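Side-chain contacts in FEZ-1 protein (Fluoribacter gormanii, PDB 5WCK), which probably hydrolyses the amide bond of beta-lactam antibiotics, as a monomeric subclass B3 metallo-beta-lactamase with two zinc ions in its active site: residues Y91-D95 with E96-V100; S214-M218 with F219-N223. The protein carries 2 engineered substitutions. All coordinates share one frame; numbering follows the deposited sequence.

Both contacts are local and partly buried. Contact 1 lies where a strand gives way to a helix, strand 90-94 of the seven-stranded sheet and helix 95-103; contact 2 lies where short helix 216-219 gives way to helix 221-229, just after strand 210-213 at the border of the five-stranded sheet. Their centres are about 25 Å apart, on opposite sides of the chain's centre, and they do not touch. Their chemistry follows their place: 91-100 combines a small valine contact with a buried aspartate behind the zinc-binding loop, whereas 214-223 contributes a zinc ligand directly and packs an aromatic ring and a leucine around a helix end.

Contact 1: Y91-D95 with E96-V100; sequences YMVMD and EDVSV
Val93 meets the start of the helix with CG1, which lies 4.1 Å from Val98 CG2 and equally far from Asp97 CB, the side chain of Asp97 crossing that of Val93 at about a right angle. With CG1 anti to the backbone N (chi1 177°), the other methyl is turned to Tyr91, two residues back along the strand: Val93 CG2 sits 3.8 Å above one face of the Tyr91 ring, offset toward its rim. Two backbone bonds shape the turn, Asp97 N to Met94 O at 2.8 Å and Val98 N to Asp95 O at 3.1 Å. Both are i+3 to i bonds, of the 3-10 kind, at the first turn of helix 95-103, and water 1 extends it, donating to Asp95 O and accepting from Ser99 N. This strand-to-helix junction belongs to the beta-alpha-beta unit of strand 90-94, helix 95-103 and strand 126-128 in the metallo-beta-lactamase fold. Toward strand 139-145, Glu96 bends at chi2 (80°) and lies side by side with Met94, bringing OE1 to 3.6 Å from Met94 CG; Leu145 touches both side chains, and Ala143 that of Met94. Inward, the buried carboxylate of Asp97 is held through OD2 by Thr150 OG1 and Ala72 N, and weakly through OD1 by Gly152 N. Its side chain lies about 4 Å, nearest atoms, from that of the zinc ligand His71, consistent with a second-shell part in placing the loop that carries His71 and His73.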
ATOM      1  N   TYR A  91       0.425  11.852  -9.764  1.00  7.31           N
ATOM      2  CA  TYR A  91       1.035  11.130  -8.629  1.00  8.38           C
ATOM      3  C   TYR A  91       0.745  11.902  -7.340  1.00  7.87           C
ATOM      4  O   TYR A  91       1.125  13.032  -7.225  1.00  9.07           O
ATOM      5  CB  TYR A  91       2.541  11.090  -8.875  1.00  8.12           C
ATOM      6  CG  TYR A  91       3.331  10.062  -8.110  1.00  9.14           C
ATOM      7  CD1 TYR A  91       2.727   9.034  -7.422  1.00  8.98           C
ATOM      8  CD2 TYR A  91       4.702  10.134  -8.091  1.00  7.66           C
ATOM      9  CE1 TYR A  91       3.474   8.089  -6.747  1.00  7.69           C
ATOM     10  CE2 TYR A  91       5.462   9.195  -7.429  1.00  9.08           C
ATOM     11  CZ  TYR A  91       4.849   8.149  -6.777  1.00  7.37           C
ATOM     12  OH  TYR A  91       5.632   7.239  -6.141  1.00  7.92           O
ATOM     13  N   MET A  92       0.129  11.224  -6.369  1.00  5.89           N
ATOM     14  CA  MET A  92      -0.248  11.875  -5.134  1.00  6.53           C
ATOM     15  C   MET A  92       0.357  11.061  -3.983  1.00  7.89           C
ATOM     16  O   MET A  92       0.208   9.830  -3.931  1.00  8.46           O
ATOM     17  CB  MET A  92      -1.770  11.965  -4.987  1.00  6.98           C
ATOM     18  CG  MET A  92      -2.458  12.508  -6.223  1.00  9.32           C
ATOM     19  SD  MET A  92      -4.214  12.802  -5.908  1.00  9.38           S
ATOM     20  CE  MET A  92      -4.683  13.398  -7.534  1.00 12.11           C
ATOM     21  N   VAL A  93       1.015  11.759  -3.063  1.00  6.12           N
ATOM     22  CA  VAL A  93       1.846  11.145  -2.007  1.00  5.17           C
ATOM     23  C   VAL A  93       1.668  11.937  -0.702  1.00  7.10           C
ATOM     24  O   VAL A  93       1.660  13.164  -0.671  1.00  7.18           O
ATOM     25  CB  VAL A  93       3.330  11.060  -2.409  1.00  5.99           C
ATOM     26  CG1 VAL A  93       4.175  10.492  -1.287  1.00  7.28           C
ATOM     27  CG2 VAL A  93       3.553  10.271  -3.677  1.00  7.78           C
ATOM     28  N   MET A  94       1.532  11.198   0.412  1.00  6.54           N
ATOM     29  CA  MET A  94       1.488  11.742   1.764  1.00  5.34           C
ATOM     30  C   MET A  94       2.743  12.605   2.018  1.00  6.14           C
ATOM     31  O   MET A  94       3.856  12.165   1.779  1.00  7.34           O
ATOM     32  CB  MET A  94       1.451  10.591   2.774  1.00  7.59           C
ATOM     33  CG  MET A  94       1.183  10.994   4.221  1.00  7.57           C
ATOM     34  SD  MET A  94      -0.422  11.776   4.570  1.00  8.49           S
ATOM     35  CE  MET A  94      -1.490  10.348   4.377  1.00  8.47           C
ATOM     36  N   ASP A  95       2.498  13.814   2.537  1.00  7.13           N
ATOM     37  CA  ASP A  95       3.468  14.862   2.838  1.00  8.21           C
ATOM     38  C   ASP A  95       4.782  14.276   3.365  1.00  8.50           C
ATOM     39  O   ASP A  95       5.860  14.547   2.807  1.00  8.88           O
ATOM     40  CB  ASP A  95       2.839  15.871   3.791  1.00  9.26           C
ATOM     41  CG  ASP A  95       3.665  17.127   4.047  1.00 24.50           C
ATOM     42  OD1 ASP A  95       4.568  17.426   3.229  1.00 28.32           O
ATOM     43  OD2 ASP A  95       3.357  17.823   5.038  1.00 40.27           O
ATOM     44  N   GLU A  96       4.695  13.480   4.430  1.00  7.86           N
ATOM     45  CA  GLU A  96       5.884  13.015   5.143  1.00  8.04           C
ATOM     46  C   GLU A  96       6.762  12.085   4.299  1.00  6.41           C
ATOM     47  O   GLU A  96       7.962  11.903   4.646  1.00  8.36           O
ATOM     48  CB  GLU A  96       5.478  12.312   6.435  1.00  9.12           C
ATOM     49  CG  GLU A  96       4.930  13.241   7.523  1.00 10.31           C
ATOM     50  CD  GLU A  96       3.476  13.706   7.436  1.00 14.63           C
ATOM     51  OE1 GLU A  96       2.761  13.386   6.425  1.00 15.22           O
ATOM     52  OE2 GLU A  96       3.032  14.424   8.371  1.00 21.74           O
ATOM     53  N   ASP A  97       6.221  11.491   3.218  1.00  6.33           N
ATOM     54  CA  ASP A  97       7.011  10.637   2.334  1.00  6.27           C
ATOM     55  C   ASP A  97       7.466  11.312   1.018  1.00  7.74           C
ATOM     56  O   ASP A  97       8.144  10.695   0.233  1.00  8.50           O
ATOM     57  CB  ASP A  97       6.266   9.348   1.998  1.00  7.19           C
ATOM     58  CG  ASP A  97       6.547   8.188   2.934  1.00  7.92           C
ATOM     59  OD1 ASP A  97       7.385   8.342   3.864  1.00  7.70           O
ATOM     60  OD2 ASP A  97       5.894   7.142   2.732  1.00  8.82           O
ATOM     61  N   VAL A  98       7.084  12.575   0.791  1.00  7.79           N
ATOM     62  CA  VAL A  98       7.378  13.271  -0.476  1.00  8.52           C
ATOM     63  C   VAL A  98       8.891  13.386  -0.678  1.00  7.58           C
ATOM     64  O   VAL A  98       9.378  13.136  -1.791  1.00  8.89           O
ATOM     65  CB  VAL A  98       6.680  14.628  -0.535  1.00  8.20           C
ATOM     66  CG1 VAL A  98       7.208  15.474  -1.703  1.00 10.54           C
ATOM     67  CG2 VAL A  98       5.166  14.438  -0.632  1.00  9.66           C
ATOM     68  N   SER A  99       9.637  13.716   0.392  1.00  9.66           N
ATOM     69  CA  SER A  99      11.090  13.877   0.234  1.00  9.19           C
ATOM     70  C   SER A  99      11.716  12.597  -0.335  1.00 10.04           C
ATOM     71  O   SER A  99      12.608  12.632  -1.199  1.00 10.61           O
ATOM     72  CB  SER A  99      11.747  14.266   1.527  1.00 13.95           C
ATOM     73  OG  SER A  99      13.154  14.274   1.374  1.00 16.79           O
ATOM     74  N   VAL A 100      11.296  11.436   0.178  1.00  9.16           N
ATOM     75  CA  VAL A 100      11.868  10.188  -0.311  1.00  7.65           C
ATOM     76  C   VAL A 100      11.531   9.966  -1.792  1.00  8.25           C
ATOM     77  O   VAL A 100      12.383   9.522  -2.562  1.00  8.20           O
ATOM     78  CB  VAL A 100      11.435   8.995   0.559  1.00  8.30           C
ATOM     79  CG1 VAL A 100      11.809   7.685  -0.067  1.00  8.96           C
ATOM     80  CG2 VAL A 100      12.036   9.125   1.949  1.00 13.36           C
TER
HETATM   81  O   HOH W   1       8.623  14.901   2.814  1.00 10.60           O

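Contact 2: S214-M218 with F219-N223; sequences SHAGM and FDLKN. With ZN (zinc ion), chain C.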
ATOM      1  N   SER A 214      -0.160  -3.885   1.432  1.00  6.13           N
ATOM      2  CA  SER A 214       0.887  -3.604   0.425  1.00  6.98           C
ATOM      3  C   SER A 214       1.597  -4.882  -0.050  1.00  7.86           C
ATOM      4  O   SER A 214       2.185  -4.873  -1.134  1.00  5.99           O
ATOM      5  CB  SER A 214       1.826  -2.591   0.957  1.00  6.32           C
ATOM      6  OG  SER A 214       2.386  -3.010   2.196  1.00  6.85           O
ATOM      7  N   HIS A 215       1.543  -5.959   0.742  1.00  6.59           N
ATOM      8  CA  HIS A 215       2.085  -7.245   0.378  1.00  6.43           C
ATOM      9  C   HIS A 215       0.997  -8.320   0.505  1.00  7.61           C
ATOM     10  O   HIS A 215       0.246  -8.362   1.488  1.00  7.51           O
ATOM     11  CB  HIS A 215       3.292  -7.641   1.245  1.00  8.26           C
ATOM     12  CG  HIS A 215       4.512  -6.821   1.030  1.00  7.72           C
ATOM     13  ND1 HIS A 215       5.526  -7.247   0.190  1.00  8.08           N
ATOM     14  CD2 HIS A 215       4.886  -5.613   1.490  1.00  8.96           C
ATOM     15  CE1 HIS A 215       6.483  -6.344   0.186  1.00  9.94           C
ATOM     16  NE2 HIS A 215       6.129  -5.331   0.970  1.00  7.18           N
ATOM     17  N   ALA A 216       0.971  -9.207  -0.490  1.00  6.95           N
ATOM     18  CA  ALA A 216       0.041 -10.335  -0.584  1.00  7.26           C
ATOM     19  C   ALA A 216       0.031 -11.184   0.690  1.00  7.60           C
ATOM     20  O   ALA A 216      -1.043 -11.607   1.161  1.00  8.31           O
ATOM     21  CB  ALA A 216       0.412 -11.180  -1.775  1.00  9.11           C
ATOM     22  N   GLY A 217       1.212 -11.420   1.270  1.00  7.73           N
ATOM     23  CA  GLY A 217       1.348 -12.273   2.428  1.00  7.41           C
ATOM     24  C   GLY A 217       0.694 -11.698   3.685  1.00  8.59           C
ATOM     25  O   GLY A 217       0.355 -12.454   4.605  1.00 12.78           O
ATOM     26  N   MET A 218       0.464 -10.385   3.734  1.00  6.70           N
ATOM     27  CA  MET A 218      -0.171  -9.774   4.911  1.00  6.62           C
ATOM     28  C   MET A 218      -1.586 -10.313   5.084  1.00  6.43           C
ATOM     29  O   MET A 218      -2.052 -10.460   6.228  1.00  7.24           O
ATOM     30  CB  MET A 218      -0.251  -8.243   4.765  1.00  8.10           C
ATOM     31  CG  MET A 218       1.085  -7.617   4.746  1.00 10.02           C
ATOM     32  SD  MET A 218       0.914  -5.866   4.310  1.00 10.85           S
ATOM     33  CE  MET A 218       2.505  -5.221   4.824  1.00 16.80           C
ATOM     34  N   PHE A 219      -2.283 -10.530   3.958  1.00  6.60           N
ATOM     35  CA  PHE A 219      -3.724 -10.744   4.011  1.00  6.50           C
ATOM     36  C   PHE A 219      -4.122 -12.073   3.361  1.00  8.34           C
ATOM     37  O   PHE A 219      -5.287 -12.288   3.141  1.00  7.25           O
ATOM     38  CB  PHE A 219      -4.481  -9.566   3.398  1.00  7.47           C
ATOM     39  CG  PHE A 219      -4.239  -9.304   1.932  1.00  5.87           C
ATOM     40  CD1 PHE A 219      -3.154  -8.534   1.522  1.00  6.43           C
ATOM     41  CD2 PHE A 219      -5.082  -9.815   0.963  1.00  6.84           C
ATOM     42  CE1 PHE A 219      -2.953  -8.251   0.175  1.00  6.31           C
ATOM     43  CE2 PHE A 219      -4.862  -9.552  -0.386  1.00  6.04           C
ATOM     44  CZ  PHE A 219      -3.788  -8.783  -0.778  1.00  6.88           C
ATOM     45  N   ASP A 220      -3.160 -12.968   3.103  1.00  7.56           N
ATOM     46  CA  ASP A 220      -3.485 -14.351   2.641  1.00  6.61           C
ATOM     47  C   ASP A 220      -4.086 -14.318   1.231  1.00  5.79           C
ATOM     48  O   ASP A 220      -5.037 -15.040   0.957  1.00  6.44           O
ATOM     49  CB  ASP A 220      -4.377 -15.098   3.639  1.00  7.94           C
ATOM     50  CG  ASP A 220      -4.333 -16.616   3.522  1.00 14.16           C
ATOM     51  OD1 ASP A 220      -3.377 -17.127   2.914  1.00 21.02           O
ATOM     52  OD2 ASP A 220      -5.268 -17.263   4.053  1.00 16.32           O
ATOM     53  N   LEU A 221      -3.514 -13.512   0.338  1.00  6.00           N
ATOM     54  CA  LEU A 221      -3.999 -13.371  -1.055  1.00  5.33           C
ATOM     55  C   LEU A 221      -4.179 -14.743  -1.707  1.00  7.15           C
ATOM     56  O   LEU A 221      -5.214 -15.001  -2.314  1.00  6.35           O
ATOM     57  CB  LEU A 221      -3.028 -12.533  -1.892  1.00  6.66           C
ATOM     58  CG  LEU A 221      -3.299 -12.538  -3.405  1.00  7.00           C
ATOM     59  CD1 LEU A 221      -4.565 -11.771  -3.724  1.00 10.46           C
ATOM     60  CD2 LEU A 221      -2.119 -11.990  -4.192  1.00  8.37           C
ATOM     61  N   LYS A 222      -3.134 -15.570  -1.652  1.00  7.23           N
ATOM     62  CA  LYS A 222      -3.167 -16.817  -2.443  1.00  6.57           C
ATOM     63  C   LYS A 222      -4.325 -17.729  -2.030  1.00  7.19           C
ATOM     64  O   LYS A 222      -5.089 -18.184  -2.890  1.00  8.67           O
ATOM     65  CB  LYS A 222      -1.846 -17.583  -2.336  1.00  6.68           C
ATOM     66  CG  LYS A 222      -0.646 -16.871  -2.933  1.00  6.71           C
ATOM     67  CD  LYS A 222       0.622 -17.599  -2.582  1.00  7.59           C
ATOM     68  CE  LYS A 222       1.868 -17.015  -3.185  1.00 10.23           C
ATOM     69  NZ  LYS A 222       3.053 -17.727  -2.668  1.00 10.81           N
ATOM     70  N   ASN A 223      -4.462 -18.026  -0.731  1.00  6.29           N
ATOM     71  CA  ASN A 223      -5.511 -18.940  -0.264  1.00  5.51           C
ATOM     72  C   ASN A 223      -6.892 -18.321  -0.495  1.00  8.38           C
ATOM     73  O   ASN A 223      -7.822 -19.015  -0.847  1.00  7.13           O
ATOM     74  CB  ASN A 223      -5.305 -19.385   1.183  1.00  7.60           C
ATOM     75  CG  ASN A 223      -4.078 -20.261   1.333  1.00 12.30           C
ATOM     76  OD1 ASN A 223      -3.961 -21.314   0.688  1.00 12.37           O
ATOM     77  ND2 ASN A 223      -3.132 -19.840   2.163  1.00 17.32           N
TER
HETATM   78 ZN    ZN C 301       7.235  -3.615   1.183  1.00 11.16          ZN
HETATM   79  O   HOH W   2       8.621  -2.375   1.954  1.00 18.67           O
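Ala216 O receives two backbone N-H groups from opposite faces of its carbonyl plane: Leu221 N at 3.2 Å, almost straight at the hydrogen (174°), and Phe219 N, also at 3.2 Å and well above the plane. Beside this doubly gripped oxygen, Ala216 CB packs against Leu221 CD2 at 3.6 Å. Asp220, with positive phi (68°), breaks the short helix and stands just before helix 221-229; its OD1 accepts Asn223 ND2 at 2.8 Å on the syn lone pair, near the asparagine's amide plane. The 6→1 bond (Leu221 N to Ala216 O), the left-handed backbone conformation of Asp220 and the apolar pair resemble a Schellman ending of helix 216-219, but the 5→2 bond of the full motif is not made, Gly217 O and Asp220 N being 3.9 Å apart. Phe219 holds CG between its backbone N and carbonyl carbon (chi1 63°), turning the ring back over the preceding turn: Ala216 O lies over one face toward the rim, and His215 O approaches CD1 obliquely at 3.4 Å. The ring also packs on Phe211 and Leu212 of strand 210-213. Met218 stretches out beyond CG, letting SD accept a weak bond from His215 N at 3.6 Å. The bond from CA to CB of His215 points away from 219-223, and its ring binds zinc through NE2, with a zinc-bound water in plane; Asp75 and His76 are the other protein ligands, and Asp24 OD1, hydrogen-bonded to ND1, helps fix the ring's rotation.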